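Local coordinates for protein cystalysin (Treponema denticola, PDB 1C7N) that belongs to the class I and II aminotransferase family of pyridoxal-5'-phosphate-dependent enzymes and binds pyridoxal-5'-phosphate in a pocket of each subunit of its dimer, at residues F353-G357 against Y358-D362; L17-D20 against L21-S24. All coordinates share one frame; numbering follows the deposited sequence.

Overall arrangement
Contact 2 comes first along the chain, within helix 17-25 near the N-terminus; contact 1 follows more than 300 residues later, where strand 355-356 runs into a 3-10 turn. Their centres lie 16 Å apart, and they meet directly: CZ of Phe353 packs at 3.6 Å on CG of Met22. Helix 17-25 thereby packs on the chain beside strand 355-356, an outer strand of the three-stranded antiparallel sheet 327-331, 367-371 and 355-356, whereas the seven-stranded mixed sheet is a separate element. The side chain of Phe360 is about 7 Å from a bound pyridoxal-5'-phosphate and that of Leu17 about 11 Å; neither is one of the residues that line its pocket.

Contact 1 of 2, residues F353-G357 against Y358-D362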
ATOM      1  N   PHE A 353     -27.840  -5.911  -7.739  1.00 14.59           N
ATOM      2  CA  PHE A 353     -26.555  -5.557  -8.316  1.00 14.27           C
ATOM      3  C   PHE A 353     -25.531  -6.670  -8.300  1.00 13.33           C
ATOM      4  O   PHE A 353     -24.845  -6.894  -7.307  1.00 13.99           O
ATOM      5  CB  PHE A 353     -26.012  -4.313  -7.611  1.00 12.63           C
ATOM      6  CG  PHE A 353     -26.924  -3.132  -7.721  1.00 12.18           C
ATOM      7  CD1 PHE A 353     -28.084  -3.063  -6.960  1.00 12.03           C
ATOM      8  CD2 PHE A 353     -26.658  -2.118  -8.636  1.00 12.24           C
ATOM      9  CE1 PHE A 353     -28.974  -1.999  -7.109  1.00 13.28           C
ATOM     10  CE2 PHE A 353     -27.534  -1.058  -8.794  1.00 11.73           C
ATOM     11  CZ  PHE A 353     -28.695  -0.994  -8.033  1.00 12.74           C
ATOM     12  N   PHE A 354     -25.454  -7.378  -9.419  1.00 13.41           N
ATOM     13  CA  PHE A 354     -24.518  -8.480  -9.579  1.00 13.23           C
ATOM     14  C   PHE A 354     -23.259  -7.911 -10.200  1.00 12.69           C
ATOM     15  O   PHE A 354     -23.132  -6.705 -10.412  1.00 12.09           O
ATOM     16  CB  PHE A 354     -25.054  -9.525 -10.570  1.00 14.78           C
ATOM     17  CG  PHE A 354     -26.324 -10.217 -10.142  1.00 16.75           C
ATOM     18  CD1 PHE A 354     -26.418 -10.843  -8.905  1.00 16.63           C
ATOM     19  CD2 PHE A 354     -27.394 -10.326 -11.033  1.00 18.18           C
ATOM     20  CE1 PHE A 354     -27.554 -11.577  -8.558  1.00 18.44           C
ATOM     21  CE2 PHE A 354     -28.536 -11.061 -10.698  1.00 17.49           C
ATOM     22  CZ  PHE A 354     -28.615 -11.688  -9.460  1.00 18.42           C
ATOM     23  N   ASP A 355     -22.310  -8.791 -10.466  1.00 13.28           N
ATOM     24  CA  ASP A 355     -21.125  -8.387 -11.183  1.00 12.57           C
ATOM     25  C   ASP A 355     -21.514  -9.016 -12.515  1.00 12.64           C
ATOM     26  O   ASP A 355     -21.462 -10.237 -12.676  1.00 12.74           O
ATOM     27  CB  ASP A 355     -19.872  -9.012 -10.582  1.00 13.34           C
ATOM     28  CG  ASP A 355     -18.949  -7.965  -9.977  1.00 13.77           C
ATOM     29  OD1 ASP A 355     -19.473  -7.006  -9.369  1.00 13.35           O
ATOM     30  OD2 ASP A 355     -17.712  -8.094 -10.103  1.00 13.53           O
ATOM     31  N   GLU A 356     -21.972  -8.183 -13.446  1.00 13.17           N
ATOM     32  CA  GLU A 356     -22.427  -8.663 -14.747  1.00 13.15           C
ATOM     33  C   GLU A 356     -21.416  -9.599 -15.381  1.00 13.25           C
ATOM     34  O   GLU A 356     -20.231  -9.286 -15.475  1.00 12.67           O
ATOM     35  CB  GLU A 356     -22.743  -7.482 -15.672  1.00 14.74           C
ATOM     36  CG  GLU A 356     -23.793  -6.524 -15.100  1.00 16.34           C
ATOM     37  CD  GLU A 356     -25.184  -7.138 -14.990  1.00 17.44           C
ATOM     38  OE1 GLU A 356     -25.908  -6.802 -14.033  1.00 19.01           O
ATOM     39  OE2 GLU A 356     -25.565  -7.944 -15.861  1.00 18.42           O
ATOM     40  N   GLY A 357     -21.904 -10.758 -15.816  1.00 12.83           N
ATOM     41  CA  GLY A 357     -21.045 -11.766 -16.407  1.00 11.86           C
ATOM     42  C   GLY A 357     -20.089 -11.320 -17.489  1.00 12.29           C
ATOM     43  O   GLY A 357     -18.938 -11.761 -17.513  1.00 11.54           O
ATOM     44  N   TYR A 358     -20.539 -10.435 -18.373  1.00 11.76           N
ATOM     45  CA  TYR A 358     -19.702  -9.988 -19.483  1.00 12.56           C
ATOM     46  C   TYR A 358     -18.401  -9.281 -19.114  1.00 12.33           C
ATOM     47  O   TYR A 358     -17.467  -9.247 -19.919  1.00 12.96           O
ATOM     48  CB  TYR A 358     -20.520  -9.104 -20.440  1.00 12.90           C
ATOM     49  CG  TYR A 358     -20.749  -7.677 -19.986  1.00 12.66           C
ATOM     50  CD1 TYR A 358     -19.876  -6.659 -20.364  1.00 14.52           C
ATOM     51  CD2 TYR A 358     -21.848  -7.341 -19.195  1.00 12.26           C
ATOM     52  CE1 TYR A 358     -20.092  -5.339 -19.973  1.00 15.41           C
ATOM     53  CE2 TYR A 358     -22.074  -6.025 -18.793  1.00 13.22           C
ATOM     54  CZ  TYR A 358     -21.191  -5.028 -19.189  1.00 13.18           C
ATOM     55  OH  TYR A 358     -21.411  -3.720 -18.827  1.00 13.86           O
ATOM     56  N   ILE A 359     -18.318  -8.725 -17.910  1.00 11.90           N
ATOM     57  CA  ILE A 359     -17.097  -8.026 -17.524  1.00 11.65           C
ATOM     58  C   ILE A 359     -15.920  -8.978 -17.338  1.00 12.07           C
ATOM     59  O   ILE A 359     -14.768  -8.544 -17.279  1.00 12.02           O
ATOM     60  CB  ILE A 359     -17.291  -7.200 -16.229  1.00 12.03           C
ATOM     61  CG1 ILE A 359     -17.398  -8.124 -15.012  1.00 11.71           C
ATOM     62  CG2 ILE A 359     -18.532  -6.337 -16.358  1.00 10.29           C
ATOM     63  CD1 ILE A 359     -17.529  -7.379 -13.692  1.00 13.96           C
ATOM     64  N   PHE A 360     -16.209 -10.276 -17.266  1.00 11.36           N
ATOM     65  CA  PHE A 360     -15.169 -11.287 -17.094  1.00 11.58           C
ATOM     66  C   PHE A 360     -14.701 -11.873 -18.421  1.00 12.76           C
ATOM     67  O   PHE A 360     -13.893 -12.794 -18.446  1.00 11.91           O
ATOM     68  CB  PHE A 360     -15.675 -12.419 -16.198  1.00 11.14           C
ATOM     69  CG  PHE A 360     -16.062 -11.966 -14.827  1.00 11.51           C
ATOM     70  CD1 PHE A 360     -17.389 -11.685 -14.518  1.00 10.84           C
ATOM     71  CD2 PHE A 360     -15.086 -11.762 -13.857  1.00 11.17           C
ATOM     72  CE1 PHE A 360     -17.739 -11.202 -13.262  1.00 11.03           C
ATOM     73  CE2 PHE A 360     -15.423 -11.278 -12.599  1.00 11.03           C
ATOM     74  CZ  PHE A 360     -16.751 -10.996 -12.300  1.00 11.38           C
ATOM     75  N   GLY A 361     -15.216 -11.330 -19.518  1.00 13.65           N
ATOM     76  CA  GLY A 361     -14.849 -11.819 -20.834  1.00 13.69           C
ATOM     77  C   GLY A 361     -16.109 -12.161 -21.600  1.00 14.52           C
ATOM     78  O   GLY A 361     -17.178 -12.306 -21.006  1.00 13.65           O
ATOM     79  N   ASP A 362     -16.005 -12.283 -22.918  1.00 14.32           N
ATOM     80  CA  ASP A 362     -17.180 -12.602 -23.715  1.00 15.50           C
ATOM     81  C   ASP A 362     -17.813 -13.930 -23.308  1.00 14.94           C
ATOM     82  O   ASP A 362     -19.000 -14.157 -23.542  1.00 15.36           O
ATOM     83  CB  ASP A 362     -16.817 -12.606 -25.200  1.00 17.29           C
ATOM     84  CG  ASP A 362     -16.602 -11.205 -25.745  1.00 19.34           C
ATOM     85  OD1 ASP A 362     -16.170 -11.073 -26.907  1.00 19.71           O
ATOM     86  OD2 ASP A 362     -16.870 -10.231 -25.007  1.00 20.16           O
TER
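Asp355 meets Ile359 and Phe360 across the turn: its OD2 lies 3.7 Å from CD1 of Ile359 and 3.8 Å from CZ of Phe360, with the carboxylate and phenyl planes 40° apart. That same oxygen forms a salt bridge to Arg369, so the carboxylate has a charged partner beyond its apolar neighbours. At Glu356, CB comes within 3.5 Å of CE2 of Tyr358, while the carbonyl O accepts a bond from Ile359 N (3.1 Å, 160° at the hydrogen). Gly357 O similarly receives Phe360 N at 3.1 Å; both donors stand above their carbonyl planes. With Gly361 N to Tyr358 O, these i to i+3 bonds are the hydrogen-bonding pattern of a 3-10 turn. Within it, Ile359 separates the two rings, its CG2 lying 4.0 Å above the centre of the Tyr358 ring and its CG1 over one face of Phe360, toward the rim. With chi1 at 72°, CG1 sits between the backbone N and carbonyl carbon, which brings it to 3.1 Å from Glu356 O. Tyr358 OH hydrogen-bonds Glu343 of helix 339-350, and Phe360 packs on Arg369 of strand 367-371. The turn, continuing edge strand 355-356, thus lies against that helix and the sheet's central strand.

Contact 2 of 2, residues L17-D20 against L21-S24; sequences LKWD and LMYS
Leu17 to Leu21, Lys18 to Met22, Trp19 to Tyr23 and Asp20 to Ser24 are joined by four successive i to i+4 backbone hydrogen bonds, the straightest being Tyr23 N to Trp19 O (3.1 Å, 171° at the hydrogen). The principal side-chain cluster is Trp19 with Met22 and Tyr23, which lie alongside the indole and point the same way. Tyr23 OH reaches the indole edge, near its plane, 3.6 Å from CE3 of Trp19, and CE1 of Tyr23 is 3.9 Å from that carbon. Met22 CE also touches it, at 3.8 Å, and rests 3.7 Å above one face of the Tyr23 ring, offset toward the rim. An extended Met22 chain that bends at its last torsion (chi3 67°) turns the methyl into the corner where the two aromatic groups meet. CD1 of Tyr23 is 3.0 Å from Trp19 O, a close approach beside the backbone bond. Trp19 NE1 hydrogen-bonds Glu42, and the Lys18 ammonium forms salt bridges with Asp40 and the same Glu42. Leu17 packs on Thr65 of the second subunit. This is a regular alpha-helix of about two turns with i to i+3 and i to i+4 side-chain contacts, here the N-terminal helix of an aminotransferase-family subunit.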
ATOM      1  N   LEU A  17     -16.493   1.155  -1.887  1.00 13.23           N
ATOM      2  CA  LEU A  17     -16.519   1.293  -3.338  1.00 13.77           C
ATOM      3  C   LEU A  17     -17.699   0.533  -3.924  1.00 12.71           C
ATOM      4  O   LEU A  17     -18.308   0.972  -4.904  1.00 10.60           O
ATOM      5  CB  LEU A  17     -15.218   0.784  -3.973  1.00 15.59           C
ATOM      6  CG  LEU A  17     -13.953   1.613  -3.741  1.00 17.94           C
ATOM      7  CD1 LEU A  17     -14.236   3.095  -3.974  1.00 20.02           C
ATOM      8  CD2 LEU A  17     -13.486   1.405  -2.337  1.00 19.72           C
ATOM      9  N   LYS A  18     -18.024  -0.602  -3.312  1.00 12.13           N
ATOM     10  CA  LYS A  18     -19.130  -1.431  -3.777  1.00 12.58           C
ATOM     11  C   LYS A  18     -20.472  -0.728  -3.632  1.00 12.49           C
ATOM     12  O   LYS A  18     -21.288  -0.743  -4.552  1.00 11.51           O
ATOM     13  CB  LYS A  18     -19.176  -2.760  -3.013  1.00 13.04           C
ATOM     14  CG  LYS A  18     -20.322  -3.670  -3.468  1.00 14.28           C
ATOM     15  CD  LYS A  18     -20.263  -5.052  -2.839  1.00 14.73           C
ATOM     16  CE  LYS A  18     -20.409  -5.008  -1.336  1.00 16.00           C
ATOM     17  NZ  LYS A  18     -20.274  -6.375  -0.747  1.00 12.20           N
ATOM     18  N   TRP A  19     -20.709  -0.126  -2.472  1.00 12.25           N
ATOM     19  CA  TRP A  19     -21.967   0.575  -2.240  1.00 13.35           C
ATOM     20  C   TRP A  19     -22.042   1.894  -3.011  1.00 12.22           C
ATOM     21  O   TRP A  19     -23.089   2.246  -3.539  1.00 12.50           O
ATOM     22  CB  TRP A  19     -22.176   0.820  -0.739  1.00 13.68           C
ATOM     23  CG  TRP A  19     -22.647  -0.400   0.010  1.00 14.98           C
ATOM     24  CD1 TRP A  19     -21.977  -1.584   0.159  1.00 14.87           C
ATOM     25  CD2 TRP A  19     -23.895  -0.560   0.703  1.00 14.46           C
ATOM     26  NE1 TRP A  19     -22.729  -2.463   0.899  1.00 15.33           N
ATOM     27  CE2 TRP A  19     -23.910  -1.861   1.247  1.00 14.20           C
ATOM     28  CE3 TRP A  19     -25.000   0.274   0.917  1.00 14.64           C
ATOM     29  CZ2 TRP A  19     -24.989  -2.354   1.995  1.00 14.96           C
ATOM     30  CZ3 TRP A  19     -26.075  -0.215   1.662  1.00 15.78           C
ATOM     31  CH2 TRP A  19     -26.060  -1.518   2.191  1.00 14.37           C
ATOM     32  N   ASP A  20     -20.940   2.634  -3.078  1.00 13.67           N
ATOM     33  CA  ASP A  20     -20.961   3.897  -3.812  1.00 13.00           C
ATOM     34  C   ASP A  20     -21.221   3.604  -5.291  1.00 14.35           C
ATOM     35  O   ASP A  20     -21.861   4.394  -5.986  1.00 13.87           O
ATOM     36  CB  ASP A  20     -19.637   4.651  -3.644  1.00 13.70           C
ATOM     37  CG  ASP A  20     -19.393   5.095  -2.206  1.00 13.59           C
ATOM     38  OD1 ASP A  20     -20.355   5.110  -1.405  1.00 11.27           O
ATOM     39  OD2 ASP A  20     -18.238   5.441  -1.880  1.00 15.48           O
ATOM     40  N   LEU A  21     -20.732   2.461  -5.763  1.00 14.11           N
ATOM     41  CA  LEU A  21     -20.926   2.072  -7.154  1.00 16.17           C
ATOM     42  C   LEU A  21     -22.402   1.839  -7.435  1.00 16.23           C
ATOM     43  O   LEU A  21     -22.911   2.218  -8.491  1.00 17.45           O
ATOM     44  CB  LEU A  21     -20.133   0.798  -7.477  1.00 15.95           C
ATOM     45  CG  LEU A  21     -20.366   0.207  -8.875  1.00 17.49           C
ATOM     46  CD1 LEU A  21     -20.074   1.265  -9.927  1.00 17.87           C
ATOM     47  CD2 LEU A  21     -19.480  -1.020  -9.087  1.00 17.30           C
ATOM     48  N   MET A  22     -23.086   1.210  -6.485  1.00 16.94           N
ATOM     49  CA  MET A  22     -24.507   0.923  -6.624  1.00 17.45           C
ATOM     50  C   MET A  22     -25.302   2.216  -6.744  1.00 18.68           C
ATOM     51  O   MET A  22     -26.106   2.377  -7.663  1.00 18.03           O
ATOM     52  CB  MET A  22     -25.001   0.114  -5.420  1.00 16.95           C
ATOM     53  CG  MET A  22     -26.513  -0.015  -5.314  1.00 17.05           C
ATOM     54  SD  MET A  22     -27.015  -0.986  -3.874  1.00 14.68           S
ATOM     55  CE  MET A  22     -26.524   0.078  -2.541  1.00 15.21           C
ATOM     56  N   TYR A  23     -25.074   3.139  -5.815  1.00 19.33           N
ATOM     57  CA  TYR A  23     -25.788   4.412  -5.834  1.00 21.80           C
ATOM     58  C   TYR A  23     -25.481   5.206  -7.096  1.00 22.04           C
ATOM     59  O   TYR A  23     -26.339   5.931  -7.606  1.00 21.78           O
ATOM     60  CB  TYR A  23     -25.441   5.239  -4.589  1.00 25.13           C
ATOM     61  CG  TYR A  23     -25.966   4.633  -3.303  1.00 28.29           C
ATOM     62  CD1 TYR A  23     -25.098   4.085  -2.355  1.00 30.20           C
ATOM     63  CD2 TYR A  23     -27.335   4.576  -3.049  1.00 30.14           C
ATOM     64  CE1 TYR A  23     -25.584   3.493  -1.189  1.00 30.83           C
ATOM     65  CE2 TYR A  23     -27.832   3.983  -1.885  1.00 31.36           C
ATOM     66  CZ  TYR A  23     -26.953   3.445  -0.962  1.00 31.69           C
ATOM     67  OH  TYR A  23     -27.449   2.857   0.182  1.00 33.39           O
ATOM     68  N   SER A  24     -24.260   5.061  -7.604  1.00 20.96           N
ATOM     69  CA  SER A  24     -23.852   5.763  -8.813  1.00 21.89           C
ATOM     70  C   SER A  24     -24.580   5.186 -10.024  1.00 21.84           C
ATOM     71  O   SER A  24     -24.941   5.910 -10.954  1.00 21.17           O
ATOM     72  CB  SER A  24     -22.345   5.628  -9.016  1.00 22.04           C
ATOM     73  OG  SER A  24     -21.932   6.315 -10.183  1.00 24.83           O
TER